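Local coordinates for beta-xylosidase (Uncultured organism, PDB 4MLG), which probably releases xylose by hydrolysis from the non-reducing ends of xylo-oligosaccharides, as a family 43 glycoside hydrolase with a beta-propeller fold, at residues F46-Y51 against Q82-D87; V69-E74 against M97-K102. All coordinates share one frame; numbering follows the deposited sequence.

Contacts 1 and 2 illustrate how successive blades of a beta-propeller are joined at two depths. Their segments alternate along the chain: 46-51, 69-74, 82-87, 97-102. Strands 50-56 and 64-72 are antiparallel neighbours in one sheet, and strands 81-91 and 94-102 are neighbours in the next, so both contacts bridge the same pair of sheets, with centres about 6 Å apart. Probable backbone hydrogen bonds, Tyr51 N to Leu71 O and Asp87 O to Tyr98 N, each 2.8 Å, tie the two contacts together within the sheets. Contact 1 mixes hydrogen bonds with aromatic and aliphatic packing and includes a calcium ligand; contact 2 is apolar and lies farther from the centre of the chain.

Contact 1 (F46-Y51 against Q82-D87); sequences FNMKDY and QLWDSD. With CA (calcium ion), chain M.
Phe46 O accepts two side-chain hydrogen bonds, one from Trp84 NE1 at 3.0 Å and one from Gln82 NE2 at 3.3 Å. The two donors reach it from opposite faces of its carbonyl plane, the indole N-H only moderately tilted and the amide well above it, so the loop before strand 50-56 is pinned to the start of strand 81-91. This is a joint between successive blades of the beta-propeller, the fold of family 43 glycoside hydrolases. Met48, bent at its second and third torsions, brings CE within 3.4 Å of Trp84 CD1, its sulfur standing obliquely to the indole in a Met-aromatic contact. An alanine in place of Trp84 would probably leave Phe46 O with the amide of Gln82 as its sole side-chain donor here and open a gap beside the Met48 methyl. A backbone bond, Leu83 N to Met48 O at 3.1 Å, extends the joint, and one water reinforces it by accepting from Gln82 N and donating to Met48 O.

Farther along, the Tyr51 ring lies between two side chains. Leu83 CD1 sits over one face in a CH-pi contact, 4.2 Å from the ring centroid, while Ser86 OG occupies the opposite face, displaced toward the rim. Ser86 holds OG between its backbone N and carbonyl carbon (chi1 59°), which turns the hydroxyl onto that face. Trp84 O lies in plane at the ring's edge, close to Tyr51 OH, though the modelled separation is too short for the bond length to be trusted. A second water spans the strands by donating to both Asp50 O and Leu83 O. Asp85, which follows Trp84, joins His274 at the calcium site, binding the metal through OD2 at 2.4 Å.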
# COMPACT_ATOMS: atom_id res chain seq x y z
N PHE A 46 8.33 3.89 19.01
CA PHE A 46 6.97 3.43 19.24
C PHE A 46 6.80 2.07 18.57
O PHE A 46 6.13 1.95 17.55
CB PHE A 46 5.96 4.43 18.69
CG PHE A 46 5.91 5.72 19.45
CD1 PHE A 46 5.38 5.77 20.72
CD2 PHE A 46 6.38 6.89 18.88
CE1 PHE A 46 5.33 6.96 21.42
CE2 PHE A 46 6.33 8.09 19.57
CZ PHE A 46 5.80 8.12 20.85
N ASN A 47 7.41 1.05 19.16
CA ASN A 47 7.43 -0.28 18.57
C ASN A 47 6.52 -1.25 19.30
O ASN A 47 6.96 -2.34 19.69
CB ASN A 47 8.87 -0.82 18.55
CG ASN A 47 9.05 -1.96 17.57
OD1 ASN A 47 8.37 -2.03 16.54
ND2 ASN A 47 9.97 -2.87 17.89
N MET A 48 5.27 -0.87 19.50
CA MET A 48 4.30 -1.75 20.14
C MET A 48 4.02 -2.95 19.25
O MET A 48 4.16 -2.87 18.03
CB MET A 48 3.00 -1.00 20.45
CG MET A 48 3.20 0.22 21.34
SD MET A 48 3.80 1.65 20.44
CE MET A 48 2.26 2.38 19.91
N LYS A 49 3.64 -4.07 19.85
CA LYS A 49 3.48 -5.31 19.09
C LYS A 49 2.27 -6.15 19.49
O LYS A 49 2.06 -7.23 18.94
CB LYS A 49 4.76 -6.15 19.18
CG LYS A 49 5.24 -6.41 20.60
CD LYS A 49 6.54 -7.20 20.60
CE LYS A 49 7.05 -7.40 22.02
NZ LYS A 49 8.31 -8.20 22.05
N ASP A 50 1.48 -5.67 20.44
CA ASP A 50 0.30 -6.42 20.88
C ASP A 50 -0.79 -5.55 21.51
O ASP A 50 -0.61 -4.35 21.72
CB ASP A 50 0.71 -7.54 21.84
CG ASP A 50 1.33 -7.02 23.12
OD1 ASP A 50 1.83 -5.87 23.11
OD2 ASP A 50 1.32 -7.75 24.13
N TYR A 51 -1.93 -6.18 21.80
CA TYR A 51 -3.06 -5.50 22.41
C TYR A 51 -3.56 -6.24 23.65
O TYR A 51 -3.75 -7.46 23.62
CB TYR A 51 -4.23 -5.37 21.42
CG TYR A 51 -4.02 -4.36 20.33
CD1 TYR A 51 -3.34 -3.17 20.57
CD2 TYR A 51 -4.51 -4.58 19.05
CE1 TYR A 51 -3.16 -2.23 19.57
CE2 TYR A 51 -4.33 -3.66 18.04
CZ TYR A 51 -3.65 -2.49 18.30
OH TYR A 51 -3.47 -1.57 17.30
N GLN A 82 4.71 -2.48 14.21
CA GLN A 82 4.09 -1.36 14.92
C GLN A 82 2.56 -1.37 14.96
O GLN A 82 1.90 -0.85 14.05
CB GLN A 82 4.62 -0.02 14.40
CG GLN A 82 6.11 0.17 14.62
CD GLN A 82 6.68 1.33 13.82
OE1 GLN A 82 6.61 1.35 12.59
NE2 GLN A 82 7.25 2.31 14.52
N LEU A 83 2.00 -1.96 16.01
CA LEU A 83 0.56 -1.89 16.28
C LEU A 83 0.26 -0.63 17.07
O LEU A 83 0.50 -0.58 18.28
CB LEU A 83 0.10 -3.10 17.08
CG LEU A 83 -0.30 -4.37 16.33
CD1 LEU A 83 -0.77 -5.43 17.31
CD2 LEU A 83 -1.39 -4.05 15.32
N TRP A 84 -0.29 0.38 16.41
CA TRP A 84 -0.56 1.65 17.07
C TRP A 84 -2.00 1.74 17.60
O TRP A 84 -2.64 0.71 17.83
CB TRP A 84 -0.20 2.83 16.17
CG TRP A 84 1.29 3.02 16.02
CD1 TRP A 84 2.28 2.20 16.51
CD2 TRP A 84 1.97 4.11 15.37
NE1 TRP A 84 3.51 2.70 16.19
CE2 TRP A 84 3.36 3.87 15.50
CE3 TRP A 84 1.54 5.25 14.70
CZ2 TRP A 84 4.31 4.74 14.97
CZ3 TRP A 84 2.49 6.11 14.18
CH2 TRP A 84 3.86 5.85 14.32
N ASP A 85 -2.49 2.96 17.81
CA ASP A 85 -3.79 3.18 18.44
C ASP A 85 -4.96 2.55 17.70
O ASP A 85 -5.24 2.90 16.55
CB ASP A 85 -4.05 4.68 18.60
CG ASP A 85 -5.44 4.99 19.12
OD1 ASP A 85 -5.90 4.29 20.05
OD2 ASP A 85 -6.07 5.93 18.60
N SER A 86 -5.65 1.62 18.36
CA SER A 86 -6.78 0.92 17.76
C SER A 86 -8.12 1.38 18.34
O SER A 86 -8.16 2.18 19.28
CB SER A 86 -6.63 -0.59 17.96
OG SER A 86 -6.57 -0.91 19.33
N ASP A 87 -9.21 0.87 17.78
CA ASP A 87 -10.55 1.16 18.29
C ASP A 87 -11.51 0.01 17.98
O ASP A 87 -11.27 -0.76 17.04
CB ASP A 87 -11.08 2.48 17.69
CG ASP A 87 -12.34 2.97 18.39
OD1 ASP A 87 -12.67 2.45 19.47
OD2 ASP A 87 -13.01 3.88 17.85
CA CA M . -7.98 6.78 19.68
O HOH W 1 5.77 -4.28 16.06
O HOH W 2 -0.12 -1.81 21.04

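Contact 2 (V69-E74 against M97-K102); sequences VVLRTE and MYFPLK
Thr73 OG1 donates a hydrogen bond to Glu74 OE2 at 3.2 Å, reaching it from above the carboxylate plane. That bond stays within 69-74, while the CG2 methyl of the same threonine faces the other segment and meets Leu101 CD1 at 4.2 Å. The contacts across are between apolar side-chain groups. Leu71 is at their middle: CG lies anti to the backbone N, and CD2 lies over one face of the Phe99 ring, 4.3 Å from its centroid and 25° off the normal, a CH-pi contact in which the two side chains cross at about a right angle. The same methyl lies 4.0 Å from Met97 SD, where leucine and methionine slide past each other in opposite directions. Met97 is extended as far as its sulfur and bends only at the last torsion (chi3 -63°), its CE reaching Val70 CG2 at 4.2 Å. Phe122 lies against Met97. The axes of strands 69-72 and 97-102 approach to 10.8 Å and diverge by 45°; the backbones stay well apart and side chains, including those of Tyr51 and Leu83 on Phe99, meet between them, as in the face-to-face packing of twisted neighbouring blades in a beta-propeller.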
# COMPACT_ATOMS: atom_id res chain seq x y z
N VAL A 69 -3.53 -10.64 26.51
CA VAL A 69 -3.31 -10.34 25.10
C VAL A 69 -4.43 -10.90 24.23
O VAL A 69 -4.82 -12.06 24.37
CB VAL A 69 -1.96 -10.90 24.62
CG1 VAL A 69 -1.77 -10.64 23.13
CG2 VAL A 69 -0.82 -10.29 25.42
N VAL A 70 -4.96 -10.06 23.34
CA VAL A 70 -6.04 -10.47 22.45
C VAL A 70 -5.60 -10.42 20.99
O VAL A 70 -6.31 -10.90 20.10
CB VAL A 70 -7.28 -9.58 22.62
CG1 VAL A 70 -7.89 -9.77 23.99
CG2 VAL A 70 -6.90 -8.12 22.39
N LEU A 71 -4.43 -9.83 20.75
CA LEU A 71 -3.90 -9.69 19.40
C LEU A 71 -2.42 -9.34 19.45
O LEU A 71 -2.00 -8.51 20.26
CB LEU A 71 -4.66 -8.62 18.63
CG LEU A 71 -4.36 -8.48 17.13
CD1 LEU A 71 -4.86 -9.69 16.37
CD2 LEU A 71 -4.96 -7.20 16.57
N ARG A 72 -1.63 -9.98 18.59
CA ARG A 72 -0.21 -9.64 18.45
C ARG A 72 0.19 -9.67 16.98
O ARG A 72 -0.47 -10.30 16.15
CB ARG A 72 0.67 -10.58 19.27
CG ARG A 72 0.69 -12.02 18.78
CD ARG A 72 1.54 -12.91 19.68
NE ARG A 72 1.00 -12.99 21.03
CZ ARG A 72 0.15 -13.93 21.44
NH1 ARG A 72 -0.26 -14.87 20.60
NH2 ARG A 72 -0.29 -13.94 22.69
N THR A 73 1.29 -8.98 16.66
CA THR A 73 1.75 -8.85 15.27
C THR A 73 2.02 -10.20 14.59
O THR A 73 1.86 -10.32 13.38
CB THR A 73 3.01 -7.97 15.18
OG1 THR A 73 4.05 -8.54 15.98
CG2 THR A 73 2.71 -6.56 15.66
N GLU A 74 2.42 -11.20 15.37
CA GLU A 74 2.69 -12.52 14.81
C GLU A 74 1.43 -13.17 14.25
O GLU A 74 1.49 -13.89 13.25
CB GLU A 74 3.31 -13.45 15.87
CG GLU A 74 4.69 -13.04 16.35
CD GLU A 74 4.64 -12.18 17.59
OE1 GLU A 74 5.45 -12.43 18.51
OE2 GLU A 74 3.80 -11.26 17.66
N MET A 97 -12.50 -4.96 15.77
CA MET A 97 -11.34 -4.18 16.18
C MET A 97 -10.61 -3.63 14.96
O MET A 97 -10.22 -4.38 14.07
CB MET A 97 -10.39 -5.02 17.03
CG MET A 97 -9.08 -4.31 17.34
SD MET A 97 -7.97 -5.31 18.35
CE MET A 97 -8.92 -5.47 19.85
N TYR A 98 -10.41 -2.32 14.93
CA TYR A 98 -9.71 -1.68 13.83
C TYR A 98 -8.33 -1.20 14.28
O TYR A 98 -8.21 -0.26 15.05
CB TYR A 98 -10.53 -0.51 13.27
CG TYR A 98 -11.81 -0.95 12.61
CD1 TYR A 98 -11.89 -1.12 11.23
CD2 TYR A 98 -12.95 -1.20 13.36
CE1 TYR A 98 -13.06 -1.52 10.63
CE2 TYR A 98 -14.13 -1.60 12.76
CZ TYR A 98 -14.18 -1.76 11.39
OH TYR A 98 -15.35 -2.16 10.79
N PHE A 99 -7.30 -1.87 13.77
CA PHE A 99 -5.93 -1.58 14.18
C PHE A 99 -5.09 -1.03 13.03
O PHE A 99 -5.21 -1.48 11.89
CB PHE A 99 -5.26 -2.84 14.75
CG PHE A 99 -5.23 -4.00 13.78
CD1 PHE A 99 -4.15 -4.18 12.93
CD2 PHE A 99 -6.27 -4.91 13.73
CE1 PHE A 99 -4.11 -5.24 12.05
CE2 PHE A 99 -6.24 -5.97 12.85
CZ PHE A 99 -5.16 -6.13 12.01
N PRO A 100 -4.25 -0.04 13.33
CA PRO A 100 -3.28 0.48 12.36
C PRO A 100 -1.99 -0.33 12.42
O PRO A 100 -1.58 -0.76 13.50
CB PRO A 100 -3.03 1.90 12.87
CG PRO A 100 -3.21 1.81 14.33
CD PRO A 100 -4.25 0.73 14.58
N LEU A 101 -1.36 -0.54 11.27
CA LEU A 101 -0.16 -1.37 11.20
C LEU A 101 0.52 -1.16 9.86
O LEU A 101 -0.12 -1.25 8.81
CB LEU A 101 -0.52 -2.85 11.38
CG LEU A 101 0.62 -3.87 11.42
CD1 LEU A 101 1.34 -3.82 12.75
CD2 LEU A 101 0.08 -5.26 11.15
N LYS A 102 1.82 -0.88 9.90
CA LYS A 102 2.59 -0.79 8.67
C LYS A 102 2.61 -2.17 8.02
O LYS A 102 2.84 -3.17 8.69
CB LYS A 102 4.02 -0.33 8.95
CG LYS A 102 4.14 1.12 9.43
CD LYS A 102 5.60 1.52 9.54
CE LYS A 102 5.77 2.98 9.93
NZ LYS A 102 7.21 3.33 10.06